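Local coordinates for protein yeast Cdc13 OB4 (Candida glabrata, PDB 3RMH) that forms the OB4 dimerization domain of the yeast telomere protein Cdc13, which probably binds DNA, and pairs with a second copy of itself, at residues E46-V52 / I67-T73; R101-F105 / W117-C122. The protein carries 2 engineered substitutions. All coordinates share one frame; numbering follows the deposited sequence.

From the N terminus, the long strand 28-42 leads into strand 46-52, whose pairing with 67-73 is contact 1; this closes a loop of fourteen residues that holds neither helix nor strand. The chain then passes through helix 75-82 before strand 99-108 turns back on strand 115-119, and contact 2, between 101-105 and 117-122, closes a hairpin loop of eleven residues, five of them in strand. The two contacts follow in series, neither nesting nor crossing. In space they are neighbours: strands 46-52 and 99-108 both pair with strand 28-42, and a probable hydrogen bond of 2.8 Å from Tyr71 N to Trp117 O joins strand 68-73 to strand 115-119, consistent with closure of an OB-fold barrel.

Contact 1 of 2, residues E46-V52 / I67-T73; sequences EIRIKVV and ILEVYIT
The carboxylate of Glu46 comes up to the edge of the Tyr71 ring, its OE1 3.8 Å from Tyr71 CD1, with the two planes turned 78° apart. With CG opposite its backbone N (chi1 -171°), the extended Glu46 chain carries the carboxylate there, to two further partners. Thr73 OG1 donates to Glu46 OE2 over 2.8 Å, from the anti side but 35° out of the carboxylate plane. Arg48 comes side-on to Glu46 OE1, its NE bond 2.8 Å and nearly straight, its NH2 bond longer (3.2 Å) and more bent. Arg48 NH2 also bridges to Glu40 of the second subunit, so this face, lined by Glu46, Arg48, Lys50, Glu69, Tyr71 and Thr73, reaches the dimer partner. Glu69 OE2 rests 3.4 Å from Arg48 CD and 4.1 Å from Lys50 NZ, beyond salt-bridge range of either charge, and probably only moderates both through space. On the opposite, aliphatic face Ile47 lies against Ile72, Ile49 against Val70, and Val51 CG2 approaches Leu68 CB to 3.7 Å. Two backbone hydrogen bonds in each of these pairs fix the register. Such pairing, one face to the barrel interior, is typical of the second and third OB-fold strands.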
loop_
_atom_site.group_PDB
_atom_site.type_symbol
_atom_site.label_atom_id
_atom_site.label_comp_id
_atom_site.label_asym_id
_atom_site.label_seq_id
_atom_site.Cartn_x
_atom_site.Cartn_y
_atom_site.Cartn_z
ATOM N N GLU B 46 4.054 13.281 -4.746
ATOM C CA GLU B 46 3.942 12.340 -3.639
ATOM C C GLU B 46 5.177 11.471 -3.440
ATOM O O GLU B 46 5.814 11.044 -4.398
ATOM C CB GLU B 46 2.705 11.452 -3.814
ATOM C CG GLU B 46 2.367 10.578 -2.610
ATOM C CD GLU B 46 0.928 10.067 -2.647
ATOM O OE1 GLU B 46 0.682 8.986 -3.225
ATOM O OE2 GLU B 46 0.037 10.752 -2.094
ATOM N N ILE B 47 5.486 11.205 -2.176
ATOM C CA ILE B 47 6.533 10.254 -1.802
ATOM C C ILE B 47 5.899 9.202 -0.903
ATOM O O ILE B 47 5.251 9.532 0.095
ATOM C CB ILE B 47 7.665 10.965 -1.039
ATOM C CG1 ILE B 47 8.224 12.113 -1.876
ATOM C CG2 ILE B 47 8.784 9.963 -0.652
ATOM C CD1 ILE B 47 9.219 12.985 -1.135
ATOM N N ARG B 48 6.068 7.937 -1.262
ATOM C CA ARG B 48 5.590 6.842 -0.437
ATOM C C ARG B 48 6.750 6.015 0.088
ATOM O O ARG B 48 7.566 5.522 -0.686
ATOM C CB ARG B 48 4.676 5.929 -1.245
ATOM C CG ARG B 48 3.548 6.663 -1.901
ATOM C CD ARG B 48 2.874 5.756 -2.907
ATOM N NE ARG B 48 1.860 6.453 -3.688
ATOM C CZ ARG B 48 1.271 5.930 -4.757
ATOM N NH1 ARG B 48 1.617 4.715 -5.164
ATOM N NH2 ARG B 48 0.345 6.614 -5.419
ATOM N N ILE B 49 6.791 5.848 1.401
ATOM C CA ILE B 49 7.899 5.161 2.080
ATOM C C ILE B 49 7.350 3.945 2.819
ATOM O O ILE B 49 6.498 4.090 3.691
ATOM C CB ILE B 49 8.541 6.108 3.098
ATOM C CG1 ILE B 49 9.014 7.388 2.407
ATOM C CG2 ILE B 49 9.701 5.443 3.856
ATOM C CD1 ILE B 49 9.508 8.455 3.373
ATOM N N LYS B 50 7.833 2.750 2.483
ATOM C CA LYS B 50 7.408 1.541 3.188
ATOM C C LYS B 50 8.403 1.198 4.295
ATOM O O LYS B 50 9.604 1.155 4.054
ATOM C CB LYS B 50 7.275 0.355 2.219
ATOM C CG LYS B 50 6.123 0.516 1.193
ATOM C CD LYS B 50 5.859 -0.775 0.421
ATOM C CE LYS B 50 4.745 -0.604 -0.621
ATOM N NZ LYS B 50 5.191 0.206 -1.797
ATOM N N VAL B 51 7.892 0.956 5.496
ATOM C CA VAL B 51 8.742 0.646 6.647
ATOM C C VAL B 51 8.273 -0.607 7.373
ATOM O O VAL B 51 7.082 -0.938 7.361
ATOM C CB VAL B 51 8.798 1.828 7.659
ATOM C CG1 VAL B 51 9.263 3.111 6.976
ATOM C CG2 VAL B 51 7.426 2.053 8.324
ATOM N N VAL B 52 9.230 -1.290 7.997
ATOM C CA VAL B 52 9.010 -2.515 8.771
ATOM C C VAL B 52 9.784 -2.452 10.090
ATOM O O VAL B 52 10.778 -1.737 10.190
ATOM C CB VAL B 52 9.463 -3.765 7.987
ATOM C CG1 VAL B 52 8.750 -3.819 6.645
ATOM C CG2 VAL B 52 10.997 -3.768 7.793
ATOM N N ILE B 67 3.929 -4.104 7.020
ATOM C CA ILE B 67 4.504 -2.957 6.343
ATOM C C ILE B 67 3.618 -1.735 6.540
ATOM O O ILE B 67 2.425 -1.789 6.273
ATOM C CB ILE B 67 4.630 -3.234 4.834
ATOM C CG1 ILE B 67 5.638 -4.377 4.594
ATOM C CG2 ILE B 67 5.081 -1.977 4.088
ATOM C CD1 ILE B 67 5.549 -4.982 3.183
ATOM N N LEU B 68 4.207 -0.635 7.003
ATOM C CA LEU B 68 3.473 0.616 7.122
ATOM C C LEU B 68 3.842 1.471 5.922
ATOM O O LEU B 68 5.024 1.694 5.638
ATOM C CB LEU B 68 3.819 1.329 8.436
ATOM C CG LEU B 68 2.798 2.395 8.879
ATOM C CD1 LEU B 68 1.536 1.715 9.426
ATOM C CD2 LEU B 68 3.387 3.302 9.943
ATOM N N GLU B 69 2.834 1.911 5.179
ATOM C CA GLU B 69 3.067 2.823 4.073
ATOM C C GLU B 69 2.874 4.262 4.530
ATOM O O GLU B 69 1.783 4.672 4.924
ATOM C CB GLU B 69 2.170 2.495 2.864
ATOM C CG GLU B 69 2.523 3.308 1.623
ATOM C CD GLU B 69 1.991 2.699 0.326
ATOM O OE1 GLU B 69 1.135 1.787 0.389
ATOM O OE2 GLU B 69 2.443 3.132 -0.759
ATOM N N VAL B 70 3.956 5.020 4.482
ATOM C CA VAL B 70 3.991 6.391 4.980
ATOM C C VAL B 70 3.990 7.351 3.799
ATOM O O VAL B 70 4.859 7.279 2.942
ATOM C CB VAL B 70 5.275 6.628 5.792
ATOM C CG1 VAL B 70 5.380 8.082 6.236
ATOM C CG2 VAL B 70 5.318 5.689 6.991
ATOM N N TYR B 71 3.031 8.265 3.777
ATOM C CA TYR B 71 2.830 9.153 2.639
ATOM C C TYR B 71 3.204 10.573 2.952
ATOM O O TYR B 71 2.811 11.109 3.981
ATOM C CB TYR B 71 1.336 9.186 2.261
ATOM C CG TYR B 71 0.786 7.908 1.696
ATOM C CD1 TYR B 71 0.533 7.789 0.339
ATOM C CD2 TYR B 71 0.470 6.843 2.519
ATOM C CE1 TYR B 71 0.010 6.618 -0.192
ATOM C CE2 TYR B 71 -0.068 5.665 1.999
ATOM C CZ TYR B 71 -0.291 5.564 0.648
ATOM O OH TYR B 71 -0.811 4.402 0.139
ATOM N N ILE B 72 3.937 11.193 2.040
ATOM C CA ILE B 72 4.189 12.622 2.094
ATOM C C ILE B 72 3.498 13.160 0.850
ATOM O O ILE B 72 3.968 12.947 -0.261
ATOM C CB ILE B 72 5.676 12.920 2.019
ATOM C CG1 ILE B 72 6.386 12.303 3.230
ATOM C CG2 ILE B 72 5.917 14.422 1.988
ATOM C CD1 ILE B 72 7.908 12.425 3.184
ATOM N N THR B 73 2.381 13.855 1.035
ATOM C CA THR B 73 1.478 14.100 -0.089
ATOM C C THR B 73 1.178 15.576 -0.309
ATOM O O THR B 73 0.868 16.294 0.640
ATOM C CB THR B 73 0.173 13.345 0.132
ATOM O OG1 THR B 73 0.477 11.977 0.432
ATOM C CG2 THR B 73 -0.713 13.424 -1.105
#

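Contact 2 of 2, residues R101-F105 / W117-C122; sequences RLRVF and WSPIEC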
loop_
_atom_site.group_PDB
_atom_site.type_symbol
_atom_site.label_atom_id
_atom_site.label_comp_id
_atom_site.label_asym_id
_atom_site.label_seq_id
_atom_site.Cartn_x
_atom_site.Cartn_y
_atom_site.Cartn_z
ATOM N N ARG B 101 14.209 7.041 12.615
ATOM C CA ARG B 101 13.136 7.324 13.556
ATOM C C ARG B 101 12.148 8.247 12.882
ATOM O O ARG B 101 12.530 9.298 12.360
ATOM C CB ARG B 101 13.691 7.979 14.817
ATOM C CG ARG B 101 12.619 8.345 15.854
ATOM C CD ARG B 101 13.275 8.773 17.165
ATOM N NE ARG B 101 12.326 9.342 18.121
ATOM C CZ ARG B 101 11.826 10.573 18.044
ATOM N NH1 ARG B 101 12.170 11.374 17.043
ATOM N NH2 ARG B 101 10.977 11.005 18.967
ATOM N N LEU B 102 10.878 7.839 12.877
ATOM C CA LEU B 102 9.813 8.623 12.276
ATOM C C LEU B 102 8.738 8.832 13.330
ATOM O O LEU B 102 8.585 8.019 14.245
ATOM C CB LEU B 102 9.181 7.862 11.116
ATOM C CG LEU B 102 10.088 7.501 9.946
ATOM C CD1 LEU B 102 9.347 6.577 9.002
ATOM C CD2 LEU B 102 10.523 8.766 9.247
ATOM N N ARG B 103 7.994 9.914 13.190
ATOM C CA ARG B 103 6.854 10.149 14.048
ATOM C C ARG B 103 5.674 10.248 13.104
ATOM O O ARG B 103 5.654 11.125 12.239
ATOM C CB ARG B 103 7.026 11.449 14.830
ATOM C CG ARG B 103 8.115 11.368 15.891
ATOM C CD ARG B 103 8.154 12.627 16.771
ATOM N NE ARG B 103 8.590 13.809 16.031
ATOM C CZ ARG B 103 7.888 14.935 15.928
ATOM N NH1 ARG B 103 6.707 15.045 16.524
ATOM N NH2 ARG B 103 8.369 15.956 15.233
ATOM N N VAL B 104 4.709 9.342 13.247
ATOM C CA VAL B 104 3.634 9.247 12.265
ATOM C C VAL B 104 2.245 9.398 12.903
ATOM O O VAL B 104 2.078 9.193 14.101
ATOM C CB VAL B 104 3.707 7.930 11.449
ATOM C CG1 VAL B 104 5.073 7.803 10.754
ATOM C CG2 VAL B 104 3.464 6.714 12.338
ATOM N N PHE B 105 1.264 9.763 12.080
ATOM C CA PHE B 105 -0.118 9.885 12.518
ATOM C C PHE B 105 -1.050 9.484 11.371
ATOM O O PHE B 105 -0.629 9.429 10.209
ATOM C CB PHE B 105 -0.412 11.316 13.017
ATOM C CG PHE B 105 -0.477 12.340 11.917
ATOM C CD1 PHE B 105 -1.699 12.862 11.506
ATOM C CD2 PHE B 105 0.670 12.752 11.270
ATOM C CE1 PHE B 105 -1.757 13.792 10.480
ATOM C CE2 PHE B 105 0.614 13.674 10.239
ATOM C CZ PHE B 105 -0.589 14.198 9.850
ATOM N N TRP B 117 -1.149 6.773 6.694
ATOM C CA TRP B 117 -0.182 7.201 7.693
ATOM C C TRP B 117 0.763 8.228 7.071
ATOM O O TRP B 117 1.171 8.105 5.908
ATOM C CB TRP B 117 0.589 5.979 8.223
ATOM C CG TRP B 117 -0.306 5.127 9.072
ATOM C CD1 TRP B 117 -1.137 4.118 8.648
ATOM C CD2 TRP B 117 -0.514 5.253 10.493
ATOM N NE1 TRP B 117 -1.830 3.598 9.726
ATOM C CE2 TRP B 117 -1.479 4.270 10.846
ATOM C CE3 TRP B 117 0.016 6.084 11.471
ATOM C CZ2 TRP B 117 -1.895 4.108 12.177
ATOM C CZ3 TRP B 117 -0.419 5.925 12.780
ATOM C CH2 TRP B 117 -1.354 4.939 13.124
ATOM N N SER B 118 1.115 9.237 7.853
ATOM C CA SER B 118 1.888 10.358 7.344
ATOM C C SER B 118 2.887 10.739 8.423
ATOM O O SER B 118 2.592 10.576 9.598
ATOM C CB SER B 118 0.937 11.530 7.090
ATOM O OG SER B 118 1.497 12.464 6.192
ATOM N N PRO B 119 4.067 11.239 8.033
ATOM C CA PRO B 119 5.070 11.615 9.029
ATOM C C PRO B 119 5.032 13.093 9.407
ATOM O O PRO B 119 4.575 13.932 8.631
ATOM C CB PRO B 119 6.387 11.290 8.319
ATOM C CG PRO B 119 6.097 11.594 6.876
ATOM C CD PRO B 119 4.612 11.268 6.663
ATOM N N ILE B 120 5.547 13.412 10.588
ATOM C CA ILE B 120 5.528 14.779 11.088
ATOM C C ILE B 120 6.917 15.390 11.117
ATOM O O ILE B 120 7.829 14.793 11.666
ATOM C CB ILE B 120 4.995 14.809 12.526
ATOM C CG1 ILE B 120 3.563 14.278 12.557
ATOM C CG2 ILE B 120 5.084 16.223 13.099
ATOM C CD1 ILE B 120 3.130 13.792 13.915
ATOM N N GLU B 121 7.063 16.590 10.557
ATOM C CA GLU B 121 8.324 17.322 10.607
ATOM C C GLU B 121 9.465 16.450 10.086
ATOM O O GLU B 121 10.582 16.483 10.589
ATOM C CB GLU B 121 8.629 17.800 12.029
ATOM C CG GLU B 121 7.747 18.944 12.512
ATOM C CD GLU B 121 7.898 19.215 14.000
ATOM O OE1 GLU B 121 8.858 18.693 14.611
ATOM O OE2 GLU B 121 7.052 19.945 14.561
ATOM N N CYS B 122 9.159 15.655 9.074
ATOM C CA CYS B 122 10.150 14.775 8.473
ATOM C C CYS B 122 10.799 15.518 7.309
ATOM O O CYS B 122 10.099 16.067 6.458
ATOM C CB CYS B 122 9.461 13.502 7.987
ATOM S SG CYS B 122 10.559 12.274 7.281
HETATM O O HOH W 1 8.863 12.012 11.212
#
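Phe105 and Ile120 meet nearly at right angles, the ring carbon Phe105 CD2 lying 3.5 Å from Ile120 CG1. With CG set between the backbone N and the carbonyl carbon (chi1 72°), the phenyl ring swings across the opposing strand, where CE2 also touches Ser118 CB. On the other face Val104 CG2 comes within 3.6 Å of Trp117 CE3, on the benzene half of the indole and oblique to its plane; these side chains too cross at about a right angle. Arg103 makes the polar end of the contact: its NH2 forms a salt bridge of 2.8 Å with Glu121 OE1, which lies near the guanidinium plane, although the hydrogen bond within it is weak. Ile120 CB lies over one face of that guanidinium, 4.1 Å above its plane and displaced toward the rim.

Behind these side chains the backbones hold the register. Phe105 and Ser118 exchange two hydrogen bonds, and Ile120 N donates to Arg103 O over 2.8 Å. Beyond that bond the loop after Pro119 draws away from strand 99-108, and a water bridges the two, accepting from Arg103 N and donating to Ile120 O, each at 3.0 Å. Glu121 then adopts a left-handed helical backbone (phi 53°, psi 37°), which turns the chain so that Cys122 SG comes within 4.0 Å of Leu102 CD2.

Farther out, Ser118 OG bonds to the backbone oxygen of Tyr71, the Trp117 indole meets the ring of Tyr30 at a steep angle, and Pro64 of the second subunit packs on the same indole. Thr3 and Ile5, from the N-terminal segment, pack on Phe105. A beta hairpin clasped between the first and third strands in this way is characteristic of the last two strands of an OB-fold barrel.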